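PDB 3D7R: esterase from Staphylococcus aureus subsp. aureus USA300_TCH1516, which probably hydrolyses ester bonds, as an esterase-like member of the alpha/beta hydrolase fold family whose substrate is not established. Local coordinates for residues 123-128 with 309-314; 97-102 with 316-321. One frame throughout, in Å; residues are numbered along the deposited sequence.

Interaction 1: 123-128 with 309-314; sequences TLSTLY and KAIKQI. With DMS (dimethyl sulfoxide), chain F.
Ser125 and Thr126, on the last turn of helix 113-126, meet Ile311 and Ile314 of helix 305-318 in a helix-helix contact of the alpha/beta hydrolase fold, on one face of its central sheet. The contact is small and rests on two side-chain meetings. At the more exposed one, the gamma-methyl of Ile311 lies against the hydroxymethyl of Ser125, with CG2 of Ile311 3.4 Å from OG of Ser125 and 3.8 Å from its CB. That CG2 stands opposite the backbone N about the CA-CB bond. The Ser125 hydroxyl, beside its own backbone N at chi1 -56°, bonds back to the carbonyl of Lys121, so its polar need is met within its helix while the methyl abuts it.

Deeper in, the methyls of Thr126 and Ile314 face each other at an oblique angle, CG2 of Thr126 4.1 Å from CG2 of Ile314, an apolar approach between buried side chains. With OG1 between the backbone N and the carbonyl carbon (chi1 63°), CG2 of Thr126 is left anti to the carbonyl carbon, on the side of Ile314. OG1 is bonded to Ile122 O and also accepts from the backbone N of Tyr128. This second bond makes an ST turn, just where Leu127, with positive phi, leaves the helix.

On the far flank of helix 305-318, Gln313 is turned away from helix 113-126. Its OE1 bonds to Tyr292 OH, which fixes the amide, and the NE2 of the same amide donates to a dimethyl sulfoxide, probably left from the crystallisation liquor. NE2 of Gln313 lies 2.7 Å from the sulfoxide O, with an N-H...O angle of 154°, and CE of Lys309 lies 3.5 Å from that same oxygen.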
loop_
_atom_site.group_PDB
_atom_site.type_symbol
_atom_site.label_atom_id
_atom_site.label_comp_id
_atom_site.label_asym_id
_atom_site.label_seq_id
_atom_site.Cartn_x
_atom_site.Cartn_y
_atom_site.Cartn_z
ATOM N N THR A 123 -10.197 6.473 9.018
ATOM C CA THR A 123 -10.585 7.871 9.199
ATOM C C THR A 123 -11.283 8.054 10.552
ATOM O O THR A 123 -10.928 8.927 11.333
ATOM C CB THR A 123 -11.545 8.353 8.074
ATOM O OG1 THR A 123 -10.937 8.137 6.796
ATOM C CG2 THR A 123 -11.908 9.865 8.238
ATOM N N LEU A 124 -12.286 7.223 10.815
ATOM C CA LEU A 124 -13.070 7.333 12.033
ATOM C C LEU A 124 -12.259 7.010 13.287
ATOM O O LEU A 124 -12.513 7.596 14.349
ATOM C CB LEU A 124 -14.324 6.449 11.949
ATOM C CG LEU A 124 -15.593 7.128 11.394
ATOM C CD1 LEU A 124 -15.437 7.579 9.951
ATOM C CD2 LEU A 124 -16.788 6.177 11.529
ATOM N N SER A 125 -11.283 6.095 13.171
ATOM C CA SER A 125 -10.426 5.749 14.328
ATOM C C SER A 125 -9.297 6.726 14.623
ATOM O O SER A 125 -8.982 6.989 15.788
ATOM C CB SER A 125 -9.844 4.336 14.174
ATOM O OG SER A 125 -10.893 3.401 14.003
ATOM N N THR A 126 -8.654 7.241 13.580
ATOM C CA THR A 126 -7.498 8.118 13.760
ATOM C C THR A 126 -7.887 9.595 13.842
ATOM O O THR A 126 -7.159 10.405 14.436
ATOM C CB THR A 126 -6.491 7.962 12.607
ATOM O OG1 THR A 126 -7.110 8.377 11.386
ATOM C CG2 THR A 126 -6.038 6.483 12.474
ATOM N N LEU A 127 -9.023 9.940 13.232
ATOM C CA LEU A 127 -9.411 11.338 13.027
ATOM C C LEU A 127 -8.359 12.157 12.281
ATOM O O LEU A 127 -8.231 13.359 12.507
ATOM C CB LEU A 127 -9.801 12.008 14.357
ATOM C CG LEU A 127 -10.942 11.308 15.090
ATOM C CD1 LEU A 127 -11.263 12.043 16.388
ATOM C CD2 LEU A 127 -12.174 11.219 14.173
ATOM N N TYR A 128 -7.614 11.491 11.398
ATOM C CA TYR A 128 -6.882 12.148 10.324
ATOM C C TYR A 128 -7.777 12.191 9.083
ATOM O O TYR A 128 -8.672 11.361 8.939
ATOM C CB TYR A 128 -5.629 11.343 9.964
ATOM C CG TYR A 128 -4.472 11.448 10.942
ATOM C CD1 TYR A 128 -4.669 11.308 12.321
ATOM C CD2 TYR A 128 -3.180 11.657 10.480
ATOM C CE1 TYR A 128 -3.593 11.387 13.212
ATOM C CE2 TYR A 128 -2.091 11.747 11.366
ATOM C CZ TYR A 128 -2.310 11.615 12.720
ATOM O OH TYR A 128 -1.245 11.705 13.586
ATOM N N LYS A 309 -8.445 -4.975 15.458
ATOM C CA LYS A 309 -7.294 -4.860 16.353
ATOM C C LYS A 309 -6.134 -4.114 15.684
ATOM O O LYS A 309 -5.508 -3.276 16.322
ATOM C CB LYS A 309 -6.828 -6.241 16.842
ATOM C CG LYS A 309 -5.707 -6.194 17.877
ATOM C CD LYS A 309 -5.179 -7.594 18.243
ATOM C CE LYS A 309 -4.101 -7.458 19.321
ATOM N NZ LYS A 309 -3.624 -8.782 19.794
ATOM N N ALA A 310 -5.864 -4.395 14.406
ATOM C CA ALA A 310 -4.792 -3.698 13.675
ATOM C C ALA A 310 -5.111 -2.216 13.541
ATOM O O ALA A 310 -4.241 -1.369 13.674
ATOM C CB ALA A 310 -4.570 -4.315 12.299
ATOM N N ILE A 311 -6.362 -1.915 13.241
ATOM C CA ILE A 311 -6.808 -0.524 13.120
ATOM C C ILE A 311 -6.642 0.215 14.444
ATOM O O ILE A 311 -6.161 1.355 14.452
ATOM C CB ILE A 311 -8.250 -0.430 12.568
ATOM C CG1 ILE A 311 -8.247 -0.811 11.081
ATOM C CG2 ILE A 311 -8.824 0.987 12.739
ATOM C CD1 ILE A 311 -9.594 -1.301 10.568
ATOM N N LYS A 312 -6.994 -0.436 15.559
ATOM C CA LYS A 312 -6.794 0.175 16.879
ATOM C C LYS A 312 -5.306 0.423 17.148
ATOM O O LYS A 312 -4.954 1.436 17.753
ATOM C CB LYS A 312 -7.390 -0.669 18.005
ATOM C CG LYS A 312 -8.903 -0.702 18.032
ATOM C CD LYS A 312 -9.423 -1.515 19.250
ATOM C CE LYS A 312 -10.843 -2.054 19.015
ATOM N NZ LYS A 312 -11.912 -1.175 19.590
ATOM N N GLN A 313 -4.447 -0.498 16.715
ATOM C CA GLN A 313 -3.000 -0.320 16.855
ATOM C C GLN A 313 -2.462 0.861 16.032
ATOM O O GLN A 313 -1.559 1.585 16.481
ATOM C CB GLN A 313 -2.262 -1.605 16.488
ATOM C CG GLN A 313 -2.438 -2.702 17.566
ATOM C CD GLN A 313 -2.057 -4.074 17.084
ATOM O OE1 GLN A 313 -2.164 -4.390 15.893
ATOM N NE2 GLN A 313 -1.598 -4.908 18.010
ATOM N N ILE A 314 -2.988 1.025 14.818
ATOM C CA ILE A 314 -2.714 2.227 14.017
ATOM C C ILE A 314 -3.124 3.484 14.792
ATOM O O ILE A 314 -2.305 4.391 14.962
ATOM C CB ILE A 314 -3.410 2.169 12.640
ATOM C CG1 ILE A 314 -2.812 1.017 11.805
ATOM C CG2 ILE A 314 -3.263 3.529 11.897
ATOM C CD1 ILE A 314 -3.491 0.770 10.472
HETATM S S DMS F . 0.443 -8.259 17.091
HETATM O O DMS F . -0.773 -7.446 18.093
HETATM C C1 DMS F . 1.767 -8.813 18.196
HETATM C C2 DMS F . -0.256 -9.856 16.632
#

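Interaction 2: 97-102 with 316-321; sequences KKILYI and KSIDED
Ile99 and Ile318 form the apolar half of this contact, which joins the start of strand 98-102 to residues 316-321 in the alpha/beta hydrolase fold. The two isoleucines meet through their delta-methyls and cross obliquely: CD1 of Ile318 lies 3.8 Å from CD1 of Ile99 and 4.0 Å from its CG1. Ile318 points at the strand from the outset, and with CG1 opposite the backbone N (chi1 -160°) its longer branch carries the methyl across. Ile99 leaves its strand less directly, and its longer branch does the reaching. Both side chains are buried.

The polar half lies nearer the surface, where Lys97 passes Asp319 at about a right angle. Here the aliphatic part of the lysine makes the approach, with CE of Lys97 3.9 Å from OD1 of Asp319. The ammonium stays back, NZ of Lys97 being 5.0 Å from OD1 of Asp319, because the chain bends at both of its last torsions. The opposite charges may still attract weakly through space, but they do not form a salt bridge. The Asp319 carboxylate is instead held by Tyr128, whose hydroxyl is hydrogen-bonded to OD1.

Within 316-321, Glu320 N donates to Ser317 O at 3.0 Å, a turn-type bond, and the side-chain NZ of Lys195 bonds to the carbonyls of both Ile318 and Glu320, tying the turn to the start of strand 195-199.

Strand 98-102 lies between 129-133 and 166-171 in the sheet. Ile99 and Tyr101 face helix 113-126, whereas Leu100 and Ile102 pack on helix 143-161 on the opposite face of the sheet; Ile318, which also rests on Val167, lies on the same face as helix 113-126.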
loop_
_atom_site.group_PDB
_atom_site.type_symbol
_atom_site.label_atom_id
_atom_site.label_comp_id
_atom_site.label_asym_id
_atom_site.label_seq_id
_atom_site.Cartn_x
_atom_site.Cartn_y
_atom_site.Cartn_z
ATOM N N LYS A 97 -4.621 17.037 10.218
ATOM C CA LYS A 97 -3.615 15.998 9.992
ATOM C C LYS A 97 -4.070 15.087 8.852
ATOM O O LYS A 97 -5.260 14.798 8.726
ATOM C CB LYS A 97 -3.358 15.195 11.278
ATOM C CG LYS A 97 -2.816 16.044 12.447
ATOM C CD LYS A 97 -2.619 15.252 13.730
ATOM C CE LYS A 97 -3.943 14.670 14.312
ATOM N NZ LYS A 97 -4.909 15.671 14.889
ATOM N N LYS A 98 -3.129 14.653 8.018
ATOM C CA LYS A 98 -3.458 13.852 6.834
ATOM C C LYS A 98 -2.772 12.490 6.828
ATOM O O LYS A 98 -1.619 12.369 7.265
ATOM C CB LYS A 98 -3.032 14.578 5.548
ATOM C CG LYS A 98 -3.255 16.099 5.506
ATOM C CD LYS A 98 -4.703 16.450 5.253
ATOM C CE LYS A 98 -4.889 17.963 5.037
ATOM N NZ LYS A 98 -6.313 18.317 5.277
ATOM N N ILE A 99 -3.473 11.486 6.291
ATOM C CA ILE A 99 -2.839 10.221 5.886
ATOM C C ILE A 99 -2.910 10.145 4.357
ATOM O O ILE A 99 -4.001 10.130 3.774
ATOM C CB ILE A 99 -3.529 8.976 6.482
ATOM C CG1 ILE A 99 -3.348 8.930 7.999
ATOM C CG2 ILE A 99 -2.962 7.678 5.837
ATOM C CD1 ILE A 99 -4.352 7.997 8.735
ATOM N N LEU A 100 -1.748 10.152 3.712
ATOM C CA LEU A 100 -1.678 9.888 2.278
ATOM C C LEU A 100 -1.731 8.382 2.110
ATOM O O LEU A 100 -0.766 7.684 2.438
ATOM C CB LEU A 100 -0.371 10.451 1.678
ATOM C CG LEU A 100 -0.145 10.247 0.173
ATOM C CD1 LEU A 100 -1.386 10.672 -0.657
ATOM C CD2 LEU A 100 1.104 10.996 -0.300
ATOM N N TYR A 101 -2.847 7.872 1.597
ATOM C CA TYR A 101 -3.024 6.422 1.506
ATOM C C TYR A 101 -2.775 5.892 0.100
ATOM O O TYR A 101 -3.492 6.276 -0.832
ATOM C CB TYR A 101 -4.419 5.971 2.010
ATOM C CG TYR A 101 -4.447 4.471 2.246
ATOM C CD1 TYR A 101 -4.257 3.938 3.528
ATOM C CD2 TYR A 101 -4.598 3.588 1.183
ATOM C CE1 TYR A 101 -4.239 2.566 3.733
ATOM C CE2 TYR A 101 -4.584 2.225 1.378
ATOM C CZ TYR A 101 -4.396 1.722 2.650
ATOM O OH TYR A 101 -4.369 0.368 2.827
ATOM N N ILE A 102 -1.798 4.986 -0.037
ATOM C CA ILE A 102 -1.432 4.392 -1.337
ATOM C C ILE A 102 -1.982 2.955 -1.403
ATOM O O ILE A 102 -1.452 2.046 -0.757
ATOM C CB ILE A 102 0.113 4.401 -1.567
ATOM C CG1 ILE A 102 0.744 5.789 -1.253
ATOM C CG2 ILE A 102 0.445 3.931 -2.987
ATOM C CD1 ILE A 102 0.124 7.006 -2.012
ATOM N N LYS A 316 -3.695 3.976 18.060
ATOM C CA LYS A 316 -2.876 4.171 19.255
ATOM C C LYS A 316 -1.461 4.659 18.916
ATOM O O LYS A 316 -0.909 5.502 19.620
ATOM C CB LYS A 316 -2.818 2.881 20.076
ATOM C CG LYS A 316 -2.228 3.045 21.500
ATOM C CD LYS A 316 -0.711 2.828 21.508
ATOM C CE LYS A 316 -0.045 3.399 22.775
ATOM N NZ LYS A 316 1.357 3.864 22.481
ATOM N N SER A 317 -0.865 4.138 17.853
ATOM C CA SER A 317 0.521 4.511 17.548
ATOM C C SER A 317 0.660 5.824 16.755
ATOM O O SER A 317 1.676 6.508 16.871
ATOM C CB SER A 317 1.225 3.387 16.804
ATOM O OG SER A 317 0.569 3.152 15.581
ATOM N N ILE A 318 -0.344 6.173 15.956
ATOM C CA ILE A 318 -0.202 7.298 15.024
ATOM C C ILE A 318 0.048 8.642 15.721
ATOM O O ILE A 318 0.684 9.529 15.154
ATOM C CB ILE A 318 -1.371 7.380 14.006
ATOM C CG1 ILE A 318 -0.942 8.210 12.777
ATOM C CG2 ILE A 318 -2.673 7.895 14.683
ATOM C CD1 ILE A 318 -1.858 8.037 11.559
ATOM N N ASP A 319 -0.421 8.796 16.949
ATOM C CA ASP A 319 -0.118 10.050 17.649
ATOM C C ASP A 319 1.078 10.027 18.630
ATOM O O ASP A 319 1.312 11.024 19.321
ATOM C CB ASP A 319 -1.374 10.700 18.253
ATOM C CG ASP A 319 -2.299 11.311 17.186
ATOM O OD1 ASP A 319 -1.831 12.038 16.255
ATOM O OD2 ASP A 319 -3.518 11.057 17.292
ATOM N N GLU A 320 1.843 8.927 18.660
ATOM C CA GLU A 320 3.123 8.866 19.402
ATOM C C GLU A 320 4.035 10.032 19.012
ATOM O O GLU A 320 4.152 10.364 17.833
ATOM C CB GLU A 320 3.915 7.578 19.078
ATOM C CG GLU A 320 3.342 6.229 19.518
ATOM C CD GLU A 320 4.174 5.020 19.010
ATOM O OE1 GLU A 320 3.763 3.865 19.278
ATOM O OE2 GLU A 320 5.235 5.208 18.357
ATOM N N ASP A 321 4.710 10.625 19.995
ATOM C CA ASP A 321 5.695 11.682 19.738
ATOM C C ASP A 321 6.891 11.116 18.991
ATOM O O ASP A 321 7.480 10.126 19.421
ATOM C CB ASP A 321 6.181 12.318 21.050
ATOM C CG ASP A 321 5.063 13.017 21.822
ATOM O OD1 ASP A 321 5.054 12.924 23.074
ATOM O OD2 ASP A 321 4.198 13.664 21.190
#

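Overall arrangement
From the N terminus, 97-102 is the earliest of the segments in contact, following strands 75-81 and 84-90, and opens the long loop that interaction 2 closes with residues 316-321, near the end of the chain. Helix 113-126 follows strand 98-102, and its end meets 309-314 in interaction 1, so the second loop lies wholly within the first and the two do not cross. Both return to helix 305-318, one turn to the next, with contact centres about 9 Å apart. Tyr128, just after helix 113-126, connects the two contacts, reaching both Lys97 and Asp319. The last helix is thus joined to an inner strand of the sheet and to the helix that follows it in sequence.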